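Local coordinates for Alpha/beta hydrolase fold-3 domain-containing protein (Enterococcus faecalis, PDB 2QRU), which is of unknown function but has the alpha/beta-hydrolase fold and is probably a hydrolase, at residues L11-V17 against E83-L88; L46-L50 against L252-K256; Y108-Q112 against A199-S203; K144-I150 against H177-Q181. One frame throughout, in Å; residues are numbered along the deposited sequence.

Contact 1: residues L11-V17 against E83-L88; sequences LANGATV and ETFQLL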
loop_
_atom_site.group_PDB
_atom_site.type_symbol
_atom_site.label_atom_id
_atom_site.label_comp_id
_atom_site.label_asym_id
_atom_site.label_seq_id
_atom_site.Cartn_x
_atom_site.Cartn_y
_atom_site.Cartn_z
ATOM N N LEU A 11 -12.394 -11.539 -8.677
ATOM C CA LEU A 11 -11.519 -12.139 -9.653
ATOM C C LEU A 11 -11.429 -13.643 -9.376
ATOM O O LEU A 11 -11.800 -14.107 -8.289
ATOM C CB LEU A 11 -10.122 -11.485 -9.558
ATOM C CG LEU A 11 -10.151 -9.955 -9.742
ATOM C CD1 LEU A 11 -8.801 -9.326 -9.350
ATOM C CD2 LEU A 11 -10.553 -9.541 -11.167
ATOM N N ALA A 12 -10.922 -14.378 -10.359
ATOM C CA ALA A 12 -10.858 -15.848 -10.321
ATOM C C ALA A 12 -10.263 -16.469 -9.048
ATOM O O ALA A 12 -10.686 -17.547 -8.628
ATOM C CB ALA A 12 -10.114 -16.346 -11.525
ATOM N N ASN A 13 -9.278 -15.805 -8.447
ATOM C CA ASN A 13 -8.595 -16.349 -7.271
ATOM C C ASN A 13 -9.263 -15.964 -5.944
ATOM O O ASN A 13 -8.759 -16.313 -4.873
ATOM C CB ASN A 13 -7.105 -15.943 -7.267
ATOM C CG ASN A 13 -6.906 -14.470 -7.011
ATOM O OD1 ASN A 13 -7.862 -13.688 -7.049
ATOM N ND2 ASN A 13 -5.650 -14.076 -6.755
ATOM N N GLY A 14 -10.401 -15.267 -6.019
ATOM C CA GLY A 14 -11.132 -14.875 -4.812
ATOM C C GLY A 14 -10.903 -13.447 -4.338
ATOM O O GLY A 14 -11.663 -12.951 -3.492
ATOM N N ALA A 15 -9.867 -12.781 -4.866
ATOM C CA ALA A 15 -9.659 -11.369 -4.598
ATOM C C ALA A 15 -10.794 -10.536 -5.180
ATOM O O ALA A 15 -11.277 -10.816 -6.271
ATOM C CB ALA A 15 -8.322 -10.880 -5.195
ATOM N N THR A 16 -11.199 -9.512 -4.448
ATOM C CA THR A 16 -12.168 -8.575 -4.985
ATOM C C THR A 16 -11.506 -7.215 -5.164
ATOM O O THR A 16 -10.500 -6.901 -4.514
ATOM C CB THR A 16 -13.423 -8.441 -4.112
ATOM O OG1 THR A 16 -13.099 -7.739 -2.911
ATOM C CG2 THR A 16 -14.015 -9.803 -3.763
ATOM N N VAL A 17 -12.098 -6.427 -6.055
ATOM C CA VAL A 17 -11.640 -5.076 -6.370
ATOM C C VAL A 17 -12.870 -4.168 -6.322
ATOM O O VAL A 17 -13.955 -4.573 -6.766
ATOM C CB VAL A 17 -10.947 -5.045 -7.747
ATOM C CG1 VAL A 17 -11.870 -5.569 -8.859
ATOM C CG2 VAL A 17 -10.390 -3.620 -8.070
ATOM N N GLU A 83 -0.262 -12.533 -8.943
ATOM C CA GLU A 83 -1.364 -13.297 -9.555
ATOM C C GLU A 83 -2.599 -12.417 -9.738
ATOM O O GLU A 83 -3.238 -12.412 -10.819
ATOM C CB GLU A 83 -1.754 -14.511 -8.700
ATOM C CG GLU A 83 -2.910 -15.309 -9.346
ATOM C CD GLU A 83 -3.489 -16.437 -8.478
ATOM O OE1 GLU A 83 -3.467 -16.305 -7.225
ATOM O OE2 GLU A 83 -3.995 -17.436 -9.073
ATOM N N THR A 84 -2.963 -11.727 -8.661
ATOM C CA THR A 84 -4.163 -10.890 -8.624
ATOM C C THR A 84 -4.062 -9.766 -9.647
ATOM O O THR A 84 -5.037 -9.481 -10.380
ATOM C CB THR A 84 -4.399 -10.314 -7.215
ATOM O OG1 THR A 84 -4.475 -11.403 -6.274
ATOM C CG2 THR A 84 -5.713 -9.538 -7.178
ATOM N N PHE A 85 -2.881 -9.151 -9.726
ATOM C CA PHE A 85 -2.710 -8.090 -10.712
ATOM C C PHE A 85 -2.877 -8.622 -12.125
ATOM O O PHE A 85 -3.531 -7.992 -12.961
ATOM C CB PHE A 85 -1.364 -7.367 -10.602
ATOM C CG PHE A 85 -1.279 -6.209 -11.541
ATOM C CD1 PHE A 85 -1.722 -4.945 -11.135
ATOM C CD2 PHE A 85 -0.868 -6.396 -12.869
ATOM C CE1 PHE A 85 -1.707 -3.863 -12.036
ATOM C CE2 PHE A 85 -0.857 -5.296 -13.772
ATOM C CZ PHE A 85 -1.268 -4.064 -13.354
ATOM N N GLN A 86 -2.270 -9.779 -12.393
ATOM C CA GLN A 86 -2.379 -10.379 -13.711
ATOM C C GLN A 86 -3.850 -10.637 -14.110
ATOM O O GLN A 86 -4.242 -10.316 -15.227
ATOM C CB GLN A 86 -1.549 -11.659 -13.796
ATOM C CG GLN A 86 -0.060 -11.400 -13.775
ATOM C CD GLN A 86 0.693 -12.700 -14.000
ATOM O OE1 GLN A 86 0.947 -13.455 -13.060
ATOM N NE2 GLN A 86 0.999 -12.997 -15.260
ATOM N N LEU A 87 -4.653 -11.154 -13.181
ATOM C CA LEU A 87 -6.103 -11.346 -13.420
ATOM C C LEU A 87 -6.809 -10.003 -13.622
ATOM O O LEU A 87 -7.671 -9.864 -14.502
ATOM C CB LEU A 87 -6.755 -12.103 -12.266
ATOM C CG LEU A 87 -6.265 -13.537 -12.037
ATOM C CD1 LEU A 87 -6.738 -14.073 -10.687
ATOM C CD2 LEU A 87 -6.656 -14.476 -13.201
ATOM N N LEU A 88 -6.454 -9.022 -12.798
ATOM C CA LEU A 88 -7.040 -7.670 -12.894
ATOM C C LEU A 88 -6.735 -7.035 -14.257
ATOM O O LEU A 88 -7.571 -6.339 -14.865
ATOM C CB LEU A 88 -6.515 -6.785 -11.747
ATOM C CG LEU A 88 -7.116 -5.379 -11.648
ATOM C CD1 LEU A 88 -8.603 -5.432 -11.137
ATOM C CD2 LEU A 88 -6.219 -4.556 -10.730
#
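N13 reaches from the turn joining the outermost strand 7-10 to its neighbour 16-20 across to the flank of helix 74-93, and its side chain can be followed atom by atom. CB lies beside the carboxylate of E83, 3.7 Å from E83 OE1. CG comes next, resting against the methyl L87 CD1 at 3.7 Å. Beyond it the amide divides its work. Its oxygen turns back on its own chain and accepts from the backbone N of A15, 3.1 Å from N13 OD1, which makes an Asx turn. The nitrogen faces the helix and gives a proton to each of two residues: N13 ND2 lies 3.0 Å from T84 OG1, almost exactly in the amide plane, and 3.2 Å from E83 OE1. Both bonds are nearly straight, yet the carboxylate is met from above its plane, the two flat groups standing at 87° to one another. With CG wedged between backbone N and carbonyl carbon (chi1 70°), the amide can serve turn and helix together, and three bonds fix its rotation. T84 OG1 also bonds to T80 O one helical turn back.

Next to this polar corner the contact is apolar. T84 CG2 packs 3.5 Å from A15 CB and also touches L11 CD1, while L88 CD1 sits 4.0 Å from V17 CG1. The type I turn L11-G14, closed by the backbone bond from L11 N to A15 O, joins antiparallel strands 7-10 and 16-20 as a beta hairpin. Its packing illustrates how a helix lies on the sheet face near the edge strand in an alpha/beta-hydrolase fold.

Contact 2: residues L46-L50 against L252-K256; sequences LPEEL and LKQTK. With EDO (1,2-ethanediol), chain E.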
loop_
_atom_site.group_PDB
_atom_site.type_symbol
_atom_site.label_atom_id
_atom_site.label_comp_id
_atom_site.label_asym_id
_atom_site.label_seq_id
_atom_site.Cartn_x
_atom_site.Cartn_y
_atom_site.Cartn_z
ATOM N N LEU A 46 -9.805 3.738 1.400
ATOM C CA LEU A 46 -9.411 4.752 0.413
ATOM C C LEU A 46 -10.194 6.042 0.680
ATOM O O LEU A 46 -11.438 6.048 0.615
ATOM C CB LEU A 46 -9.681 4.247 -0.991
ATOM C CG LEU A 46 -9.508 5.260 -2.140
ATOM C CD1 LEU A 46 -8.073 5.825 -2.223
ATOM C CD2 LEU A 46 -9.915 4.613 -3.449
ATOM N N PRO A 47 -9.489 7.133 1.048
ATOM C CA PRO A 47 -10.218 8.387 1.272
ATOM C C PRO A 47 -10.908 8.934 0.016
ATOM O O PRO A 47 -10.338 8.863 -1.095
ATOM C CB PRO A 47 -9.126 9.363 1.708
ATOM C CG PRO A 47 -8.062 8.479 2.307
ATOM C CD PRO A 47 -8.052 7.276 1.372
ATOM N N GLU A 48 -12.116 9.473 0.231
ATOM C CA GLU A 48 -12.902 10.079 -0.832
ATOM C C GLU A 48 -12.031 11.075 -1.624
ATOM O O GLU A 48 -12.069 11.115 -2.871
ATOM C CB GLU A 48 -14.131 10.786 -0.235
ATOM C CG GLU A 48 -14.906 11.648 -1.228
ATOM C CD GLU A 48 -15.538 10.854 -2.369
ATOM O OE1 GLU A 48 -15.807 9.646 -2.191
ATOM O OE2 GLU A 48 -15.796 11.462 -3.444
ATOM N N GLU A 49 -11.241 11.869 -0.906
ATOM C CA GLU A 49 -10.476 12.951 -1.529
ATOM C C GLU A 49 -9.376 12.404 -2.430
ATOM O O GLU A 49 -9.065 13.005 -3.492
ATOM C CB GLU A 49 -9.860 13.884 -0.490
ATOM C CG GLU A 49 -10.842 14.698 0.302
ATOM C CD GLU A 49 -11.473 13.934 1.454
ATOM O OE1 GLU A 49 -11.195 12.728 1.645
ATOM O OE2 GLU A 49 -12.292 14.553 2.154
ATOM N N LEU A 50 -8.771 11.287 -2.006
ATOM C CA LEU A 50 -7.712 10.683 -2.810
ATOM C C LEU A 50 -8.323 9.999 -4.031
ATOM O O LEU A 50 -7.816 10.119 -5.162
ATOM C CB LEU A 50 -6.880 9.705 -1.972
ATOM C CG LEU A 50 -5.723 8.999 -2.686
ATOM C CD1 LEU A 50 -4.743 10.015 -3.350
ATOM C CD2 LEU A 50 -5.022 8.109 -1.659
ATOM N N LEU A 252 -3.365 10.077 5.789
ATOM C CA LEU A 252 -4.580 9.962 4.937
ATOM C C LEU A 252 -5.890 9.848 5.759
ATOM O O LEU A 252 -6.991 10.030 5.214
ATOM C CB LEU A 252 -4.479 8.815 3.924
ATOM C CG LEU A 252 -3.479 9.000 2.765
ATOM C CD1 LEU A 252 -3.445 7.708 2.049
ATOM C CD2 LEU A 252 -3.998 10.073 1.858
ATOM N N LYS A 253 -5.771 9.581 7.058
ATOM C CA LYS A 253 -6.943 9.620 7.960
ATOM C C LYS A 253 -7.444 11.041 8.200
ATOM O O LYS A 253 -8.600 11.244 8.645
ATOM C CB LYS A 253 -6.605 8.982 9.295
ATOM C CG LYS A 253 -6.397 7.489 9.234
ATOM C CD LYS A 253 -6.297 6.919 10.627
ATOM C CE LYS A 253 -5.100 7.501 11.381
ATOM N NZ LYS A 253 -4.932 6.841 12.701
ATOM N N GLN A 254 -6.581 12.020 7.912
ATOM C CA GLN A 254 -6.892 13.444 8.184
ATOM C C GLN A 254 -6.824 14.313 6.942
ATOM O O GLN A 254 -6.043 15.274 6.886
ATOM C CB GLN A 254 -5.930 14.077 9.198
ATOM C CG GLN A 254 -5.670 13.361 10.468
ATOM C CD GLN A 254 -4.412 13.911 11.141
ATOM O OE1 GLN A 254 -3.471 13.166 11.427
ATOM N NE2 GLN A 254 -4.381 15.225 11.362
ATOM N N THR A 255 -7.667 14.006 5.965
ATOM C CA THR A 255 -7.619 14.688 4.667
ATOM C C THR A 255 -8.025 16.162 4.728
ATOM O O THR A 255 -7.812 16.910 3.774
ATOM C CB THR A 255 -8.508 13.984 3.632
ATOM O OG1 THR A 255 -9.865 13.976 4.109
ATOM C CG2 THR A 255 -8.006 12.580 3.376
ATOM N N LYS A 256 -8.623 16.563 5.845
ATOM C CA LYS A 256 -9.067 17.934 6.041
ATOM C C LYS A 256 -8.020 18.815 6.726
ATOM O O LYS A 256 -8.246 20.027 6.905
ATOM C CB LYS A 256 -10.387 17.955 6.837
ATOM C CG LYS A 256 -11.637 18.177 6.004
ATOM C CD LYS A 256 -11.726 17.297 4.775
ATOM C CE LYS A 256 -12.728 17.899 3.779
ATOM N NZ LYS A 256 -12.477 17.400 2.381
HETATM C C1 EDO E . -13.285 15.879 -3.432
HETATM O O1 EDO E . -12.059 16.259 -2.797
HETATM C C2 EDO E . -14.038 14.864 -2.579
HETATM O O2 EDO E . -15.131 14.321 -3.346
#
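P47 and L252 meet at about a right angle where two connections of the alpha/beta-hydrolase fold come together: the N-terminal end of helix 48-55, with P47 at the N-cap position, and the loop that leads into helix 258-272. The proline ring presents its CG, which touches the backbone oxygen of L252 and lies 3.9 Å from L252 CB. Its CB faces the methyl of T255, with P47 CB and T255 CG2 3.8 Å apart. Deeper in, L50 and L252 slant across each other, and the methyl L50 CD2 faces both methyls of L252, the nearer being L252 CD1 at 4.0 Å. F264 of helix 258-272 and F130 of strand 127-130 close around these two leucines.

The outer half is polar. A 1,2-ethanediol, probably from the crystallisation liquor, donates to E48 OE2. E49 bends at its second torsion (chi2 81°), which folds the carboxylate over T255 instead of letting it run straight out; E49 OE1 comes within 3.1 Å of T255 OG1. K256 arrives roughly perpendicular to the glutamate, its own chain bent as well, and forms a salt bridge that ties the start of one helix to the approach to another. Within that bridge K256 NZ stands 2.9 Å from E49 OE2, on the anti side of the carboxylate and 16° out of its plane.

Contact 3: residues Y108-Q112 against A199-S203; sequences YLMLQ and AYALS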
loop_
_atom_site.group_PDB
_atom_site.type_symbol
_atom_site.label_atom_id
_atom_site.label_comp_id
_atom_site.label_asym_id
_atom_site.label_seq_id
_atom_site.Cartn_x
_atom_site.Cartn_y
_atom_site.Cartn_z
ATOM N N TYR A 108 4.823 -0.543 0.306
ATOM C CA TYR A 108 5.779 -1.644 0.215
ATOM C C TYR A 108 5.283 -2.667 -0.829
ATOM O O TYR A 108 6.061 -3.115 -1.724
ATOM C CB TYR A 108 5.922 -2.285 1.590
ATOM C CG TYR A 108 6.778 -3.538 1.559
ATOM C CD1 TYR A 108 8.162 -3.467 1.418
ATOM C CD2 TYR A 108 6.198 -4.804 1.648
ATOM C CE1 TYR A 108 8.974 -4.653 1.380
ATOM C CE2 TYR A 108 6.981 -5.980 1.615
ATOM C CZ TYR A 108 8.379 -5.897 1.485
ATOM O OH TYR A 108 9.197 -7.030 1.428
ATOM N N LEU A 109 4.012 -3.044 -0.725
ATOM C CA LEU A 109 3.409 -3.998 -1.646
ATOM C C LEU A 109 3.503 -3.473 -3.077
ATOM O O LEU A 109 3.920 -4.207 -3.974
ATOM C CB LEU A 109 1.956 -4.310 -1.236
ATOM C CG LEU A 109 1.807 -5.117 0.060
ATOM C CD1 LEU A 109 0.291 -5.175 0.386
ATOM C CD2 LEU A 109 2.478 -6.535 -0.002
HETATM N N MSE A 110 3.180 -2.196 -3.276
HETATM C CA MSE A 110 3.260 -1.581 -4.605
HETATM C C MSE A 110 4.665 -1.685 -5.225
HETATM O O MSE A 110 4.867 -2.037 -6.424
HETATM C CB MSE A 110 2.881 -0.098 -4.510
HETATM C CG MSE A 110 3.308 0.702 -5.771
HETATM SE SE MSE A 110 2.809 2.574 -5.431
HETATM C CE MSE A 110 4.342 3.014 -4.274
ATOM N N LEU A 111 5.668 -1.402 -4.394
ATOM C CA LEU A 111 7.049 -1.410 -4.878
ATOM C C LEU A 111 7.524 -2.834 -5.196
ATOM O O LEU A 111 8.169 -3.082 -6.229
ATOM C CB LEU A 111 7.967 -0.702 -3.884
ATOM C CG LEU A 111 7.663 0.804 -3.776
ATOM C CD1 LEU A 111 8.357 1.393 -2.519
ATOM C CD2 LEU A 111 8.098 1.548 -5.039
ATOM N N GLN A 112 7.151 -3.793 -4.331
ATOM C CA GLN A 112 7.465 -5.184 -4.593
ATOM C C GLN A 112 6.736 -5.654 -5.863
ATOM O O GLN A 112 7.343 -6.293 -6.706
ATOM C CB GLN A 112 7.082 -6.078 -3.406
ATOM C CG GLN A 112 7.988 -5.880 -2.185
ATOM C CD GLN A 112 9.376 -6.509 -2.371
ATOM O OE1 GLN A 112 9.601 -7.289 -3.292
ATOM N NE2 GLN A 112 10.315 -6.133 -1.499
ATOM N N ALA A 199 15.845 -10.962 0.983
ATOM C CA ALA A 199 14.892 -11.292 -0.101
ATOM C C ALA A 199 13.692 -10.346 -0.111
ATOM O O ALA A 199 13.003 -10.221 -1.121
ATOM C CB ALA A 199 14.405 -12.732 -0.005
ATOM N N TYR A 200 13.461 -9.678 1.019
ATOM C CA TYR A 200 12.295 -8.815 1.201
ATOM C C TYR A 200 12.628 -7.348 0.964
ATOM O O TYR A 200 11.737 -6.480 1.076
ATOM C CB TYR A 200 11.755 -8.998 2.618
ATOM C CG TYR A 200 11.277 -10.407 2.872
ATOM C CD1 TYR A 200 12.169 -11.419 3.255
ATOM C CD2 TYR A 200 9.924 -10.750 2.672
ATOM C CE1 TYR A 200 11.735 -12.716 3.463
ATOM C CE2 TYR A 200 9.478 -12.057 2.893
ATOM C CZ TYR A 200 10.395 -13.035 3.280
ATOM O OH TYR A 200 9.969 -14.340 3.494
ATOM N N ALA A 201 13.893 -7.085 0.634
ATOM C CA ALA A 201 14.391 -5.724 0.431
ATOM C C ALA A 201 14.600 -5.389 -1.033
ATOM O O ALA A 201 15.122 -6.220 -1.792
ATOM C CB ALA A 201 15.686 -5.558 1.169
ATOM N N LEU A 202 14.257 -4.159 -1.417
ATOM C CA LEU A 202 14.541 -3.661 -2.760
ATOM C C LEU A 202 15.835 -2.877 -2.727
ATOM O O LEU A 202 15.985 -1.948 -1.920
ATOM C CB LEU A 202 13.392 -2.783 -3.263
ATOM C CG LEU A 202 12.066 -3.549 -3.377
ATOM C CD1 LEU A 202 10.914 -2.560 -3.463
ATOM C CD2 LEU A 202 12.096 -4.485 -4.578
ATOM N N SER A 203 16.759 -3.242 -3.619
ATOM C CA SER A 203 18.033 -2.532 -3.739
ATOM C C SER A 203 17.866 -1.194 -4.432
ATOM O O SER A 203 16.915 -0.972 -5.175
ATOM C CB SER A 203 19.051 -3.360 -4.547
ATOM O OG SER A 203 18.527 -3.500 -5.853
HETATM O O HOH W 1 12.535 -7.804 -2.437
#
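Y108 holds its CG anti to the backbone nitrogen (chi1 174°), and this sends the ring out from helix 105-119 to Y200. One turn later, chi1 of Q112 (-71°) sets its CG over one face of the Y108 ring, offset toward the rim, and the bend at chi2 (-74°) turns the amide toward the same loop. The phenol tip gives the shorter polar contact: Y108 OH donates to Y200 O at 2.6 Å, meeting a lone pair in the carbonyl plane, and the oxygen sits at the edge of the donor's ring. Y200 turns its own ring elsewhere; its CB lies 3.4 Å from Y108 OH.

L202 packs against the same helix. Its CD1 presses on L111 CB at 3.5 Å, and L202 CG lies 3.6 Å from Q112 NE2. That amide nitrogen donates to a water at 2.9 Å, and the water lies 2.8 Å from A199 O, to which it can donate. The Y108 ring also meets that of Y133, close to a putative Ser-His-Asp triad. Chemically, the polar part of the grip on helix 105-119 uses main-chain carbonyls, Y200 O directly and A199 O probably through water, while L202 supplies the apolar part.

Contact 4: residues K144-I150 against H177-Q181; sequences KLLKQAI and HYSIQ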
loop_
_atom_site.group_PDB
_atom_site.type_symbol
_atom_site.label_atom_id
_atom_site.label_comp_id
_atom_site.label_asym_id
_atom_site.label_seq_id
_atom_site.Cartn_x
_atom_site.Cartn_y
_atom_site.Cartn_z
ATOM N N LYS A 144 6.998 2.296 20.022
ATOM C CA LYS A 144 5.848 2.404 20.907
ATOM C C LYS A 144 4.834 3.236 20.139
ATOM O O LYS A 144 5.058 4.422 19.857
ATOM C CB LYS A 144 6.226 3.008 22.276
ATOM C CG LYS A 144 5.145 2.904 23.382
ATOM C CD LYS A 144 4.500 1.509 23.480
ATOM C CE LYS A 144 5.429 0.467 24.096
ATOM N NZ LYS A 144 4.925 -0.931 23.898
ATOM N N LEU A 145 3.751 2.570 19.744
ATOM C CA LEU A 145 2.714 3.161 18.907
ATOM C C LEU A 145 1.400 3.249 19.696
ATOM O O LEU A 145 0.673 4.250 19.598
ATOM C CB LEU A 145 2.550 2.352 17.610
ATOM C CG LEU A 145 3.852 2.015 16.861
ATOM C CD1 LEU A 145 3.651 1.007 15.718
ATOM C CD2 LEU A 145 4.561 3.277 16.375
ATOM N N LEU A 146 1.103 2.199 20.460
ATOM C CA LEU A 146 0.030 2.211 21.447
ATOM C C LEU A 146 0.637 2.077 22.830
ATOM O O LEU A 146 1.300 1.080 23.121
ATOM C CB LEU A 146 -0.950 1.055 21.222
ATOM C CG LEU A 146 -1.984 1.125 20.094
ATOM C CD1 LEU A 146 -2.792 -0.154 20.105
ATOM C CD2 LEU A 146 -2.913 2.345 20.216
ATOM N N LYS A 147 0.403 3.075 23.677
ATOM C CA LYS A 147 0.926 3.081 25.049
ATOM C C LYS A 147 0.331 1.975 25.940
ATOM O O LYS A 147 1.064 1.344 26.716
ATOM C CB LYS A 147 0.759 4.476 25.686
ATOM C CG LYS A 147 0.898 4.545 27.213
ATOM C CD LYS A 147 1.425 5.911 27.665
ATOM C CE LYS A 147 0.792 6.380 28.970
ATOM N NZ LYS A 147 0.908 5.392 30.072
ATOM N N GLN A 148 -0.977 1.744 25.822
ATOM C CA GLN A 148 -1.656 0.724 26.631
ATOM C C GLN A 148 -1.354 -0.685 26.130
ATOM O O GLN A 148 -1.469 -0.965 24.934
ATOM C CB GLN A 148 -3.170 0.951 26.654
ATOM C CG GLN A 148 -3.613 2.271 27.255
ATOM C CD GLN A 148 -5.118 2.373 27.343
ATOM O OE1 GLN A 148 -5.731 1.888 28.297
ATOM N NE2 GLN A 148 -5.727 3.002 26.347
ATOM N N ALA A 149 -0.971 -1.561 27.056
ATOM C CA ALA A 149 -0.682 -2.963 26.743
ATOM C C ALA A 149 -1.951 -3.721 26.348
ATOM O O ALA A 149 -2.934 -3.750 27.099
ATOM C CB ALA A 149 0.008 -3.645 27.927
ATOM N N ILE A 150 -1.923 -4.309 25.155
ATOM C CA ILE A 150 -3.011 -5.149 24.660
ATOM C C ILE A 150 -2.872 -6.547 25.259
ATOM O O ILE A 150 -1.804 -7.151 25.179
ATOM C CB ILE A 150 -3.001 -5.220 23.107
ATOM C CG1 ILE A 150 -3.228 -3.826 22.510
ATOM C CG2 ILE A 150 -4.058 -6.196 22.581
ATOM C CD1 ILE A 150 -2.980 -3.749 21.023
ATOM N N HIS A 177 -1.184 -4.534 16.522
ATOM C CA HIS A 177 -0.493 -3.855 17.599
ATOM C C HIS A 177 -0.023 -4.777 18.704
ATOM O O HIS A 177 1.032 -4.537 19.308
ATOM C CB HIS A 177 -1.292 -2.662 18.082
ATOM C CG HIS A 177 -1.286 -1.552 17.094
ATOM N ND1 HIS A 177 -0.275 -0.620 17.041
ATOM C CD2 HIS A 177 -2.114 -1.271 16.062
ATOM C CE1 HIS A 177 -0.496 0.210 16.040
ATOM N NE2 HIS A 177 -1.608 -0.161 15.432
ATOM N N TYR A 178 -0.781 -5.850 18.936
ATOM C CA TYR A 178 -0.354 -6.925 19.821
ATOM C C TYR A 178 0.968 -7.541 19.334
ATOM O O TYR A 178 1.909 -7.694 20.117
ATOM C CB TYR A 178 -1.450 -7.995 19.921
ATOM C CG TYR A 178 -1.100 -9.168 20.819
ATOM C CD1 TYR A 178 -1.230 -9.066 22.204
ATOM C CD2 TYR A 178 -0.657 -10.377 20.285
ATOM C CE1 TYR A 178 -0.921 -10.138 23.041
ATOM C CE2 TYR A 178 -0.339 -11.463 21.118
ATOM C CZ TYR A 178 -0.477 -11.331 22.490
ATOM O OH TYR A 178 -0.176 -12.388 23.319
ATOM N N SER A 179 1.047 -7.867 18.041
ATOM C CA SER A 179 2.235 -8.538 17.518
ATOM C C SER A 179 3.457 -7.632 17.656
ATOM O O SER A 179 4.540 -8.109 17.986
ATOM C CB SER A 179 2.045 -9.033 16.079
ATOM O OG SER A 179 2.003 -7.975 15.128
ATOM N N ILE A 180 3.262 -6.331 17.452
ATOM C CA ILE A 180 4.331 -5.354 17.654
ATOM C C ILE A 180 4.790 -5.336 19.113
ATOM O O ILE A 180 5.989 -5.488 19.397
ATOM C CB ILE A 180 3.915 -3.935 17.203
ATOM C CG1 ILE A 180 3.732 -3.901 15.680
ATOM C CG2 ILE A 180 4.965 -2.896 17.654
ATOM C CD1 ILE A 180 3.127 -2.605 15.126
ATOM N N GLN A 181 3.837 -5.176 20.035
ATOM C CA GLN A 181 4.147 -5.092 21.464
ATOM C C GLN A 181 4.816 -6.362 21.981
ATOM O O GLN A 181 5.619 -6.308 22.910
ATOM C CB GLN A 181 2.887 -4.806 22.286
ATOM C CG GLN A 181 2.225 -3.459 21.975
ATOM C CD GLN A 181 0.983 -3.199 22.814
ATOM O OE1 GLN A 181 0.428 -4.110 23.439
ATOM N NE2 GLN A 181 0.545 -1.946 22.841
HETATM O O HOH W 2 0.798 -6.562 24.287
#
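Q181, in the last turn of helix 173-181, latches the irregular loop 144-150 onto that helix, both lying in the long excursion after strand 127-130 of the alpha/beta-hydrolase sheet. Its side chain runs out extended beyond CG (chi2 180°), which carries the amide far enough to meet the loop backbone with both of its ends. The nitrogen serves two carbonyls: Q181 NE2 donates to Q148 O at 3.1 Å, approaching from above that carbonyl's plane, and more weakly to L146 O. On the other end, the backbone N of I150 points straight at a lone pair of the amide oxygen, with an N-H...O angle of 174°. An amide gripped in this way from both ends has its flip state fixed, and it pairs with polar backbone atoms of a loop that has no regular secondary structure.

Apolar groups pack alongside. L146 lies across the imidazole of H177 in a CH-pi contact, its CG 4.2 Å from the ring centroid and 27° off the normal, while L145 CB comes to the ring's edge. I150 inserts its CD1 against H177 CB, 3.6 Å away, and L145 CD1 meets I180 CD1 at 3.7 Å. I155 backs both I150 and Y178. The carbonyl of I150 lies at the edge of the Y178 ring, and a bridging water donates to I150 O at 2.8 Å and to Q181 OE1 at 2.6 Å.

From the N terminus, contact 1 opens in the hairpin turn between the first two strands and closes on helix 74-93, binding the sheet's edge region to that helix before contacts 3 and 4 open. Before it closes, contact 2 has opened at helix 48-55, so the two cross; contact 2 closes only near the C-terminal helix 258-272 and spans the largest loop. Within that span contact 3 joins helix 105-119 to the loop before helix 204-208, and contact 4, shorter still, lies within the span of contact 3 and ties loop 144-150 to helix 173-181. No two contacts touch. Contacts 2 and 3 lie on opposite sides of the chain's centre, their own centres about 25 Å apart.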